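Local atomic coordinates of fructose-1,6-bisphosphatase (Pyrococcus furiosus, PDB entry 1XI6), a protein that catalyses the magnesium-dependent hydrolysis of fructose 1,6-bisphosphate to fructose 6-phosphate and phosphate, with weak activity in vitro on inositol 1-phosphate, glucose 1-phosphate and glycerol 2-phosphate. Residues K12-V17 / P119-I124; I22-T27 / E59-S64; V71-V74 / V80-N83; T129-E134 / L191-L196; G222-D227 / N249-L254. All coordinates share one frame; numbering follows the deposited sequence.

Contact 1: K12-V17 / P119-I124; sequences KFWREV and PIYAII
W14 and R15 of helix 12-17 meet I120 and Y121 of strand 119-124. The two segment axes approach to 9.5 Å and run nearly parallel, 24° apart. W14 comes first: its CB lies 3.5 Å from Y121 CD1, while the five-membered end of its indole reaches I120, NE1 being 4.1 Å from I120 CD1. The W14 and I120 side chains cross at about a right angle, and F13 CD1 lies over one face of the indole. At R15, the tyrosine hydroxyl ends beside the helix backbone, Y121 OH standing 3.4 Å from R15 CA. With CG anti to the backbone N (chi1 -169°), R15 crosses the tyrosine at about a right angle, CB and CG close to its hydroxyl; R15 NE forms a salt bridge with E134. Y121 OH is hydrogen-bonded to the same carboxylate oxygen, OE2. A phenylalanine at Y121 would probably keep the packing on W14 but leave E134 OE2 without its tyrosine partner, so that R15 is less firmly placed. I120 and Y121 both face V113 of the adjacent strand, a classic beta bulge, and both turn toward the helix. A helix laid along a strand fits the helix-on-sheet layering of the inositol monophosphatase fold.

Contact 2: I22-T27 / E59-S64; sequences ISDFET and EDLILS
L61 drives its isobutyl group against D24 and F25, and this one leucine makes the close part of the contact. Its CG is anti to the backbone N (chi1 179°), which carries both methyls across to the other helix. L61 CD1 lies 3.6 Å from D24 CB and 3.5 Å from D24 OD2. L61 CD2 takes the neighbouring place, 3.7 Å from the backbone N of F25 and 4.2 Å from its CB. No hydrogen bond crosses between the segments. The CA atoms of D24 and L61 are 7.5 Å apart, so the L61 side chain fills the space between the backbones. Helices 11-28 and 53-66 form a helical pair beside the large sheet: L63 packs on V73 of strand 72-75, and the F25 side chain comes within about 4 Å (nearest atoms) of that of L94, a probable magnesium-site residue. D24 OD2 sits at the border, touching the leucine while salt-bridged to R65, the residue after segment 59-64. The loose side is polar: T27 and S64 are exposed, and each turns its hydroxyl back to its own helix, T27 OG1 to D24 O and S64 OG to L61 O.

Contact 3: V71-V74 / V80-N83; sequences VNVV and VIDN
V73 and I81 form the hydrogen-bonded pair of an antiparallel hairpin, and V74 and V80 the non-hydrogen-bonded pair next to it. Of the backbone bonds, I81 N to V73 O is nearly straight, 2.7 Å with 170° at the hydrogen, and V73 N returns to I81 O at 3.1 Å. A further bond joins side chain to backbone: N83 N donates to N72 OD1 over 2.8 Å, extending the pairing past the last strand residues. N72 has its CG anti to the carbonyl carbon (chi1 -41°), which brings the amide round to that N-H, while ND2 bonds S85 O and T88 OG1. A leucine in place of N72 would probably leave N83 N, S85 O and T88 OG1 without the amide and free the chain after I81 to shift. Apolar contacts lie on both faces. V73 CG2 meets I81 CD1 at 3.5 Å, on the face where L63 and I66 pack against V73; V74 CG1 meets V80 CG1 at 3.7 Å on the other. D82 OD1 stands 3.3 Å from N72 OD1, two acceptors that cannot bond, and takes E84 N instead. Branched aliphatic pairs and backbone bonds thus hold the strands, while the N72 amide ties the hairpin exit to S85 and to T88 in strand 87-92.

Contact 4: T129-E134 / L191-L196; sequences TERFFE and LAMGAL
F133 and M193 stand 9.0 Å apart between CA atoms, so strand 131-134 and the C-terminal end of helix 184-193 meet through long side chains alone. The strand belongs to the large mixed sheet, and the helix packs against it as in the inner helical layer of the inositol monophosphatase fold. Where the strand begins, E130 and R131 both face E126, a G1 beta bulge; on the other segment G194 ends the helix in a Schellman motif. The central feature is a Met-aromatic contact. M193 SD approaches the F133 ring at its edge, 5.1 Å from the centroid and 83° off the ring normal, nearly equidistant from CZ and CE2. M193 gets there with CG anti to its backbone N (chi1 -171°) and an extended chi2, bending only at chi3. L143 of the adjoining strand 140-143 touches R131, F133 and M193 alike. R131 reaches from the strand with an extended chain to cross the methionine at about a right angle, and its charge is met by a salt bridge to E126. Its guanidinium is sandwiched: T129 CG2 lies 3.4 Å above one face, and on the opposite face M193 SD sits near the rim, 4.1 Å from R131 NE.

Contact 5: G222-D227 / N249-L254; sequences GALIKD and NSEELL
L224 makes the whole first shell through one methyl, CD1, which faces three residues at the start of helix 251-254. L224 CD1 lies 3.9 Å from L254 CD2, an apolar contact between branch ends. E251 OE1 is 3.5 Å and the S250 carbonyl carbon 4.0 Å from L224 CD1. L224 and E251 cross at about a right angle. The glutamate folds back over the leucine because its chain bends at chi2 (-69°). L254 points toward the strand, with CG anti to the backbone N (chi1 176°).

The second shell fixes these groups. S250 is the N-cap of the helix: its OG accepts from L253 N at 3.1 Å with 164° at the hydrogen, and S250 O takes L254 N at 2.9 Å, so the turn that carries E251 and L254 is bound at its beginning. On the other side, L224 is held in the sheet by backbone bonds to V248, and K226 likewise to I246. L254 also packs on both V248 and I246, so that strand 243-248 supports both partners. Before the strand, G222 ends the preceding helix in a Schellman motif.

Strand 224-226 is outermost in the five-stranded sheet within this chain, and helix 251-257 follows directly from its neighbour strand. No hydrogen bond or salt bridge joins the segments. The chemistry is therefore that of a small, mostly apolar surface contact in which a carboxylate rests against a methyl at a helix start, where the helix end would probably ease its negative charge.

How the contacts relate
None of the five contacts is fully buried, but they differ in depth. Contact 4 lies closest to the chain centre, about 11 Å from it, whereas contact 5 is a surface contact with no buried residue among those that touch. Contacts 1 and 2 share helix 11-28, and contacts 1, 3 and 4 all reach the large sheet; contact 5 belongs to the smaller one. Strands 118-126 and 131-136 are neighbours, so E134 of contact 4's segment serves the polar ends of contact 1. Contact 3 alone is built on backbone hydrogen bonds; the others depend on side chains: aromatic and aliphatic in contact 1, leucine-led in 2 and 5, sulfur-led in 4. L63 and V73 join contacts 2 and 3.

Contact 1: K12-V17 / P119-I124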
# COMPACT_ATOMS: atom_id res chain seq x y z
N LYS A 12 -11.09 16.45 4.62
CA LYS A 12 -10.96 16.85 6.03
C LYS A 12 -11.49 15.78 6.99
O LYS A 12 -10.89 15.55 8.05
CB LYS A 12 -11.67 18.19 6.27
CG LYS A 12 -11.57 18.75 7.70
N PHE A 13 -12.59 15.14 6.61
CA PHE A 13 -13.16 14.06 7.41
C PHE A 13 -12.27 12.82 7.40
O PHE A 13 -11.97 12.27 8.46
CB PHE A 13 -14.59 13.72 6.96
CG PHE A 13 -15.20 12.54 7.69
CD1 PHE A 13 -15.28 11.29 7.07
CD2 PHE A 13 -15.67 12.68 8.99
CE1 PHE A 13 -15.83 10.18 7.74
CE2 PHE A 13 -16.22 11.58 9.67
CZ PHE A 13 -16.30 10.33 9.04
N TRP A 14 -11.85 12.40 6.21
CA TRP A 14 -11.06 11.17 6.08
C TRP A 14 -9.65 11.31 6.62
O TRP A 14 -9.14 10.39 7.26
CB TRP A 14 -11.05 10.67 4.63
CG TRP A 14 -12.39 10.18 4.21
CD1 TRP A 14 -13.22 10.77 3.30
CD2 TRP A 14 -13.08 9.02 4.70
NE1 TRP A 14 -14.38 10.04 3.19
CE2 TRP A 14 -14.32 8.97 4.04
CE3 TRP A 14 -12.76 8.02 5.64
CZ2 TRP A 14 -15.26 7.95 4.28
CZ3 TRP A 14 -13.69 7.01 5.88
CH2 TRP A 14 -14.93 6.98 5.20
N ARG A 15 -9.04 12.48 6.40
CA ARG A 15 -7.75 12.79 6.99
C ARG A 15 -7.83 12.58 8.52
O ARG A 15 -6.98 11.90 9.08
CB ARG A 15 -7.30 14.21 6.63
CG ARG A 15 -5.86 14.53 7.00
CD ARG A 15 -5.41 15.93 6.54
NE ARG A 15 -5.24 16.00 5.08
CZ ARG A 15 -6.07 16.62 4.24
NH1 ARG A 15 -7.16 17.25 4.68
NH2 ARG A 15 -5.81 16.61 2.94
N GLU A 16 -8.87 13.13 9.15
CA GLU A 16 -9.02 13.08 10.61
C GLU A 16 -9.12 11.64 11.13
O GLU A 16 -8.56 11.31 12.18
CB GLU A 16 -10.22 13.92 11.06
N VAL A 17 -9.83 10.80 10.38
CA VAL A 17 -10.02 9.38 10.72
C VAL A 17 -8.68 8.64 10.65
O VAL A 17 -8.35 7.84 11.54
CB VAL A 17 -11.13 8.73 9.83
CG1 VAL A 17 -10.99 7.21 9.74
CG2 VAL A 17 -12.51 9.10 10.36
N PRO A 119 -11.64 6.30 -6.69
CA PRO A 119 -10.84 6.61 -5.51
C PRO A 119 -10.85 8.10 -5.21
O PRO A 119 -10.76 8.91 -6.13
CB PRO A 119 -9.43 6.17 -5.92
CG PRO A 119 -9.44 6.21 -7.40
CD PRO A 119 -10.81 5.76 -7.78
N ILE A 120 -10.98 8.46 -3.93
CA ILE A 120 -10.98 9.88 -3.54
C ILE A 120 -9.89 10.24 -2.52
O ILE A 120 -9.56 11.41 -2.36
CB ILE A 120 -12.36 10.37 -3.01
CG1 ILE A 120 -12.80 9.60 -1.75
CG2 ILE A 120 -13.42 10.31 -4.11
CD1 ILE A 120 -13.59 10.46 -0.76
N TYR A 121 -9.34 9.22 -1.85
CA TYR A 121 -8.36 9.41 -0.78
C TYR A 121 -7.64 8.11 -0.48
O TYR A 121 -8.26 7.04 -0.38
CB TYR A 121 -9.04 9.90 0.50
CG TYR A 121 -8.12 10.52 1.52
CD1 TYR A 121 -8.14 10.11 2.84
CD2 TYR A 121 -7.23 11.54 1.16
CE1 TYR A 121 -7.31 10.68 3.79
CE2 TYR A 121 -6.39 12.12 2.11
CZ TYR A 121 -6.44 11.69 3.42
OH TYR A 121 -5.61 12.26 4.35
N ALA A 122 -6.32 8.21 -0.34
CA ALA A 122 -5.50 7.08 0.05
C ALA A 122 -4.38 7.59 0.94
O ALA A 122 -3.86 8.67 0.71
CB ALA A 122 -4.95 6.34 -1.16
N ILE A 123 -4.05 6.81 1.96
CA ILE A 123 -2.92 7.13 2.84
C ILE A 123 -2.01 5.93 3.08
O ILE A 123 -2.45 4.78 3.09
CB ILE A 123 -3.36 7.70 4.21
CG1 ILE A 123 -4.16 6.65 4.99
CG2 ILE A 123 -4.15 8.99 4.02
CD1 ILE A 123 -3.71 6.49 6.43
N ILE A 124 -0.72 6.21 3.24
CA ILE A 124 0.23 5.25 3.77
C ILE A 124 0.98 5.95 4.88
O ILE A 124 1.57 7.01 4.66
CB ILE A 124 1.17 4.71 2.68
CG1 ILE A 124 0.39 3.80 1.74
CG2 ILE A 124 2.32 3.93 3.31
CD1 ILE A 124 1.05 3.53 0.44

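Contact 2: I22-T27 / E59-S64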
# COMPACT_ATOMS: atom_id res chain seq x y z
N ILE A 22 -3.68 6.22 12.98
CA ILE A 22 -2.23 6.32 13.13
C ILE A 22 -1.87 6.45 14.61
O ILE A 22 -1.04 5.70 15.14
CB ILE A 22 -1.66 7.50 12.28
CG1 ILE A 22 -1.71 7.17 10.79
CG2 ILE A 22 -0.23 7.90 12.72
CD1 ILE A 22 -1.92 8.37 9.88
N SER A 23 -2.52 7.41 15.27
CA SER A 23 -2.36 7.68 16.68
C SER A 23 -2.57 6.42 17.54
O SER A 23 -1.77 6.13 18.43
CB SER A 23 -3.34 8.78 17.07
OG SER A 23 -2.85 9.52 18.16
N ASP A 24 -3.66 5.70 17.27
CA ASP A 24 -3.97 4.40 17.87
C ASP A 24 -2.89 3.34 17.61
O ASP A 24 -2.53 2.59 18.51
CB ASP A 24 -5.28 3.86 17.30
CG ASP A 24 -6.48 4.15 18.16
OD1 ASP A 24 -6.36 4.80 19.23
OD2 ASP A 24 -7.57 3.71 17.75
N PHE A 25 -2.41 3.29 16.37
CA PHE A 25 -1.40 2.34 15.97
C PHE A 25 -0.09 2.61 16.68
O PHE A 25 0.65 1.67 17.00
CB PHE A 25 -1.20 2.41 14.46
CG PHE A 25 -0.28 1.36 13.91
CD1 PHE A 25 -0.79 0.24 13.27
CD2 PHE A 25 1.11 1.49 14.02
CE1 PHE A 25 0.06 -0.73 12.75
CE2 PHE A 25 1.97 0.52 13.51
CZ PHE A 25 1.45 -0.59 12.87
N GLU A 26 0.20 3.88 16.93
CA GLU A 26 1.46 4.27 17.54
C GLU A 26 1.52 3.81 18.99
O GLU A 26 2.58 3.38 19.47
CB GLU A 26 1.69 5.78 17.43
CG GLU A 26 2.20 6.26 16.06
CD GLU A 26 3.72 6.12 15.86
OE1 GLU A 26 4.23 6.61 14.82
OE2 GLU A 26 4.42 5.52 16.71
N THR A 27 0.39 3.88 19.68
CA THR A 27 0.32 3.54 21.10
C THR A 27 0.07 2.06 21.36
O THR A 27 0.57 1.51 22.33
CB THR A 27 -0.76 4.37 21.84
OG1 THR A 27 -2.01 4.26 21.14
CG2 THR A 27 -0.35 5.83 21.94
N GLU A 59 -5.93 -5.32 12.63
CA GLU A 59 -7.26 -5.38 12.02
C GLU A 59 -8.37 -4.95 12.99
O GLU A 59 -9.26 -4.20 12.60
CB GLU A 59 -7.54 -6.79 11.48
CG GLU A 59 -8.65 -6.85 10.44
CD GLU A 59 -8.17 -6.44 9.06
N ASP A 60 -8.31 -5.41 14.24
CA ASP A 60 -9.33 -5.09 15.25
C ASP A 60 -9.36 -3.62 15.58
O ASP A 60 -10.44 -3.03 15.73
CB ASP A 60 -9.08 -5.88 16.53
CG ASP A 60 -9.36 -7.37 16.39
OD1 ASP A 60 -10.02 -7.80 15.40
OD2 ASP A 60 -8.91 -8.11 17.29
N LEU A 61 -8.17 -3.03 15.68
CA LEU A 61 -7.98 -1.62 15.96
C LEU A 61 -8.65 -0.75 14.90
O LEU A 61 -9.36 0.20 15.24
CB LEU A 61 -6.48 -1.30 16.04
CG LEU A 61 -6.10 0.15 16.30
CD1 LEU A 61 -6.23 0.47 17.77
CD2 LEU A 61 -4.70 0.43 15.82
N ILE A 62 -8.41 -1.07 13.64
CA ILE A 62 -8.96 -0.28 12.54
C ILE A 62 -10.47 -0.48 12.40
O ILE A 62 -11.21 0.51 12.31
CB ILE A 62 -8.22 -0.55 11.22
CG1 ILE A 62 -6.80 -0.01 11.33
CG2 ILE A 62 -8.96 0.11 10.05
CD1 ILE A 62 -5.92 -0.31 10.14
N LEU A 63 -10.92 -1.74 12.38
CA LEU A 63 -12.35 -2.04 12.21
C LEU A 63 -13.21 -1.41 13.32
O LEU A 63 -14.29 -0.90 13.03
CB LEU A 63 -12.61 -3.54 12.09
CG LEU A 63 -11.94 -4.31 10.94
CD1 LEU A 63 -12.29 -5.78 11.04
CD2 LEU A 63 -12.29 -3.78 9.56
N SER A 64 -12.72 -1.43 14.56
CA SER A 64 -13.47 -0.87 15.69
C SER A 64 -13.75 0.64 15.56
O SER A 64 -14.64 1.17 16.24
CB SER A 64 -12.76 -1.19 17.02
OG SER A 64 -11.58 -0.43 17.20

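Contact 3: V71-V74 / V80-N83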
# COMPACT_ATOMS: atom_id res chain seq x y z
N VAL A 71 -19.59 2.35 6.50
CA VAL A 71 -19.09 2.18 5.13
C VAL A 71 -18.88 0.70 4.83
O VAL A 71 -18.87 -0.12 5.75
CB VAL A 71 -17.77 2.96 4.89
CG1 VAL A 71 -17.99 4.48 4.98
CG2 VAL A 71 -16.66 2.50 5.85
N ASN A 72 -18.73 0.34 3.55
CA ASN A 72 -18.29 -1.01 3.21
C ASN A 72 -16.79 -1.09 3.46
O ASN A 72 -16.06 -0.12 3.21
CB ASN A 72 -18.54 -1.36 1.73
CG ASN A 72 -19.88 -0.86 1.21
OD1 ASN A 72 -20.93 -1.09 1.81
ND2 ASN A 72 -19.84 -0.18 0.08
N VAL A 73 -16.32 -2.22 3.97
CA VAL A 73 -14.88 -2.42 4.11
C VAL A 73 -14.43 -3.69 3.40
O VAL A 73 -15.13 -4.70 3.41
CB VAL A 73 -14.39 -2.37 5.60
CG1 VAL A 73 -15.07 -1.24 6.35
CG2 VAL A 73 -14.65 -3.66 6.32
N VAL A 74 -13.28 -3.62 2.73
CA VAL A 74 -12.60 -4.82 2.22
C VAL A 74 -11.21 -4.94 2.85
O VAL A 74 -10.49 -3.96 3.00
CB VAL A 74 -12.58 -4.92 0.66
CG1 VAL A 74 -13.95 -4.63 0.08
CG2 VAL A 74 -11.61 -3.98 0.06
N VAL A 80 -15.02 -9.01 2.30
CA VAL A 80 -15.83 -7.81 2.12
C VAL A 80 -16.93 -7.75 3.19
O VAL A 80 -17.63 -8.73 3.41
CB VAL A 80 -16.47 -7.77 0.71
CG1 VAL A 80 -17.13 -6.41 0.45
CG2 VAL A 80 -15.44 -8.10 -0.39
N ILE A 81 -17.04 -6.61 3.86
CA ILE A 81 -18.19 -6.30 4.70
C ILE A 81 -19.05 -5.33 3.89
O ILE A 81 -18.68 -4.16 3.69
CB ILE A 81 -17.79 -5.67 6.05
CG1 ILE A 81 -17.02 -6.68 6.90
CG2 ILE A 81 -19.02 -5.10 6.79
CD1 ILE A 81 -16.36 -6.10 8.15
N ASP A 82 -20.19 -5.82 3.42
CA ASP A 82 -21.14 -5.01 2.67
C ASP A 82 -22.14 -4.30 3.58
O ASP A 82 -22.79 -4.92 4.42
CB ASP A 82 -21.89 -5.86 1.63
CG ASP A 82 -22.52 -5.01 0.53
OD1 ASP A 82 -22.45 -3.75 0.57
OD2 ASP A 82 -23.08 -5.62 -0.41
N ASN A 83 -22.23 -2.99 3.40
CA ASN A 83 -23.21 -2.17 4.11
C ASN A 83 -24.07 -1.37 3.13
O ASN A 83 -24.67 -0.36 3.50
CB ASN A 83 -22.49 -1.23 5.08
CG ASN A 83 -22.01 -1.94 6.33
OD1 ASN A 83 -22.37 -3.08 6.59
ND2 ASN A 83 -21.21 -1.24 7.13

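Contact 4: T129-E134 / L191-L196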
# COMPACT_ATOMS: atom_id res chain seq x y z
N THR A 129 9.66 6.06 10.13
CA THR A 129 10.11 7.35 9.61
C THR A 129 9.14 8.48 9.92
O THR A 129 9.43 9.63 9.62
CB THR A 129 10.29 7.31 8.09
OG1 THR A 129 9.05 6.93 7.48
CG2 THR A 129 11.36 6.30 7.69
N GLU A 130 7.99 8.13 10.51
CA GLU A 130 6.87 9.06 10.78
C GLU A 130 6.33 9.76 9.53
O GLU A 130 5.94 10.93 9.58
CB GLU A 130 7.22 10.05 11.89
CG GLU A 130 7.39 9.39 13.25
CD GLU A 130 7.66 10.37 14.38
OE1 GLU A 130 7.63 9.95 15.56
OE2 GLU A 130 7.91 11.57 14.10
N ARG A 131 6.31 9.03 8.43
CA ARG A 131 5.97 9.59 7.13
C ARG A 131 4.51 9.40 6.80
O ARG A 131 4.00 8.28 6.83
CB ARG A 131 6.84 8.98 6.04
CG ARG A 131 8.22 9.56 5.99
CD ARG A 131 8.89 9.13 4.73
NE ARG A 131 10.31 9.42 4.73
CZ ARG A 131 11.26 8.51 4.56
NH1 ARG A 131 12.52 8.89 4.57
NH2 ARG A 131 10.96 7.24 4.36
N PHE A 132 3.86 10.50 6.47
CA PHE A 132 2.44 10.50 6.16
C PHE A 132 2.22 10.77 4.69
O PHE A 132 2.28 11.90 4.24
CB PHE A 132 1.72 11.53 7.04
CG PHE A 132 0.23 11.55 6.89
CD1 PHE A 132 -0.51 10.37 6.93
CD2 PHE A 132 -0.44 12.75 6.74
CE1 PHE A 132 -1.89 10.39 6.80
CE2 PHE A 132 -1.82 12.79 6.60
CZ PHE A 132 -2.55 11.61 6.63
N PHE A 133 2.00 9.70 3.93
CA PHE A 133 1.78 9.80 2.49
C PHE A 133 0.30 9.96 2.19
O PHE A 133 -0.54 9.24 2.73
CB PHE A 133 2.29 8.57 1.76
CG PHE A 133 3.77 8.34 1.87
CD1 PHE A 133 4.28 7.52 2.89
CD2 PHE A 133 4.65 8.90 0.95
CE1 PHE A 133 5.65 7.30 2.99
CE2 PHE A 133 6.02 8.68 1.04
CZ PHE A 133 6.53 7.88 2.06
N GLU A 134 -0.01 10.91 1.31
CA GLU A 134 -1.39 11.15 0.90
C GLU A 134 -1.55 11.07 -0.61
O GLU A 134 -0.73 11.60 -1.35
CB GLU A 134 -1.88 12.49 1.42
CG GLU A 134 -2.39 12.41 2.83
CD GLU A 134 -2.73 13.78 3.38
OE1 GLU A 134 -1.80 14.59 3.58
OE2 GLU A 134 -3.93 14.04 3.62
N LEU A 191 8.51 5.04 -4.44
CA LEU A 191 8.46 5.47 -5.84
C LEU A 191 7.84 6.87 -5.97
O LEU A 191 8.42 7.74 -6.63
CB LEU A 191 7.68 4.45 -6.68
CG LEU A 191 7.23 4.76 -8.12
CD1 LEU A 191 8.39 5.15 -9.02
CD2 LEU A 191 6.48 3.56 -8.71
N ALA A 192 6.69 7.08 -5.33
CA ALA A 192 5.98 8.37 -5.36
C ALA A 192 6.80 9.50 -4.74
O ALA A 192 6.52 10.68 -4.96
CB ALA A 192 4.65 8.24 -4.63
N MET A 193 7.82 9.11 -3.98
CA MET A 193 8.68 10.02 -3.25
C MET A 193 9.98 10.27 -4.03
O MET A 193 10.69 11.23 -3.76
CB MET A 193 8.99 9.38 -1.90
CG MET A 193 9.70 10.25 -0.88
SD MET A 193 9.95 9.32 0.63
CE MET A 193 11.24 8.18 0.16
N GLY A 194 10.27 9.40 -4.98
CA GLY A 194 11.49 9.49 -5.75
C GLY A 194 12.68 8.83 -5.08
O GLY A 194 13.83 9.20 -5.36
N ALA A 195 12.42 7.86 -4.21
CA ALA A 195 13.48 7.04 -3.61
C ALA A 195 13.89 5.91 -4.54
O ALA A 195 14.97 5.35 -4.41
CB ALA A 195 13.03 6.47 -2.29
N LEU A 196 12.98 5.58 -5.46
CA LEU A 196 13.14 4.48 -6.40
C LEU A 196 12.65 4.94 -7.76
O LEU A 196 11.96 5.97 -7.86
CB LEU A 196 12.35 3.24 -5.95
CG LEU A 196 12.74 2.46 -4.68
CD1 LEU A 196 11.60 1.57 -4.24
CD2 LEU A 196 14.01 1.64 -4.86

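Contact 5: G222-D227 / N249-L254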
# COMPACT_ATOMS: atom_id res chain seq x y z
N GLY A 222 2.76 10.55 -10.65
CA GLY A 222 3.32 10.32 -11.98
C GLY A 222 3.68 8.88 -12.33
O GLY A 222 4.09 8.61 -13.46
N ALA A 223 3.53 7.96 -11.39
CA ALA A 223 3.84 6.55 -11.67
C ALA A 223 2.99 6.05 -12.85
O ALA A 223 1.88 6.55 -13.09
N LEU A 224 3.54 5.10 -13.60
CA LEU A 224 2.74 4.37 -14.60
C LEU A 224 2.55 2.94 -14.10
O LEU A 224 3.51 2.15 -14.07
CB LEU A 224 3.38 4.42 -16.00
CG LEU A 224 3.79 5.76 -16.62
CD1 LEU A 224 4.45 5.49 -17.97
CD2 LEU A 224 2.65 6.80 -16.79
N ILE A 225 1.33 2.62 -13.70
CA ILE A 225 1.05 1.31 -13.11
C ILE A 225 0.23 0.47 -14.09
O ILE A 225 -0.97 0.72 -14.30
CB ILE A 225 0.38 1.40 -11.70
CG1 ILE A 225 1.12 2.37 -10.77
CG2 ILE A 225 0.33 0.02 -11.02
CD1 ILE A 225 0.58 3.77 -10.77
N LYS A 226 0.91 -0.51 -14.68
CA LYS A 226 0.32 -1.46 -15.61
C LYS A 226 0.50 -2.89 -15.06
O LYS A 226 0.83 -3.06 -13.88
CB LYS A 226 0.94 -1.30 -17.01
N ASP A 227 0.26 -3.90 -15.90
CA ASP A 227 0.37 -5.29 -15.45
C ASP A 227 1.35 -6.10 -16.29
O ASP A 227 1.96 -5.57 -17.24
CB ASP A 227 -1.01 -5.98 -15.42
CG ASP A 227 -1.79 -5.87 -16.76
OD1 ASP A 227 -3.02 -6.15 -16.70
OD2 ASP A 227 -1.22 -5.51 -17.83
N ASN A 249 8.78 4.73 -13.58
CA ASN A 249 9.21 6.12 -13.60
C ASN A 249 8.82 6.87 -14.86
O ASN A 249 8.56 8.07 -14.82
CB ASN A 249 10.73 6.15 -13.50
CG ASN A 249 11.23 7.22 -12.58
OD1 ASN A 249 10.45 8.04 -12.09
ND2 ASN A 249 12.53 7.23 -12.32
N SER A 250 8.79 6.13 -15.98
CA SER A 250 8.86 6.71 -17.31
C SER A 250 8.46 5.69 -18.38
O SER A 250 8.51 4.46 -18.15
CB SER A 250 10.29 7.15 -17.60
OG SER A 250 11.13 6.03 -17.87
N GLU A 251 8.09 6.22 -19.55
CA GLU A 251 7.78 5.42 -20.75
C GLU A 251 8.98 4.54 -21.17
O GLU A 251 8.80 3.32 -21.39
CB GLU A 251 7.30 6.31 -21.91
CG GLU A 251 5.91 6.99 -21.69
CD GLU A 251 4.72 5.99 -21.68
OE1 GLU A 251 3.60 6.41 -21.27
OE2 GLU A 251 4.90 4.81 -22.07
N GLU A 252 10.17 5.14 -21.27
CA GLU A 252 11.39 4.38 -21.61
C GLU A 252 11.50 3.12 -20.71
O GLU A 252 11.53 1.98 -21.22
CB GLU A 252 12.64 5.26 -21.50
N LEU A 253 11.53 3.35 -19.39
CA LEU A 253 11.66 2.27 -18.41
C LEU A 253 10.56 1.22 -18.53
O LEU A 253 10.86 0.01 -18.50
CB LEU A 253 11.70 2.84 -16.98
CG LEU A 253 11.93 1.88 -15.80
CD1 LEU A 253 13.21 1.03 -15.95
CD2 LEU A 253 11.93 2.64 -14.46
N LEU A 254 9.31 1.67 -18.66
CA LEU A 254 8.18 0.75 -18.83
C LEU A 254 8.39 -0.19 -20.03
O LEU A 254 8.29 -1.43 -19.89
CB LEU A 254 6.86 1.51 -18.95
CG LEU A 254 5.53 0.77 -19.22
CD1 LEU A 254 5.23 -0.38 -18.23
CD2 LEU A 254 4.38 1.77 -19.25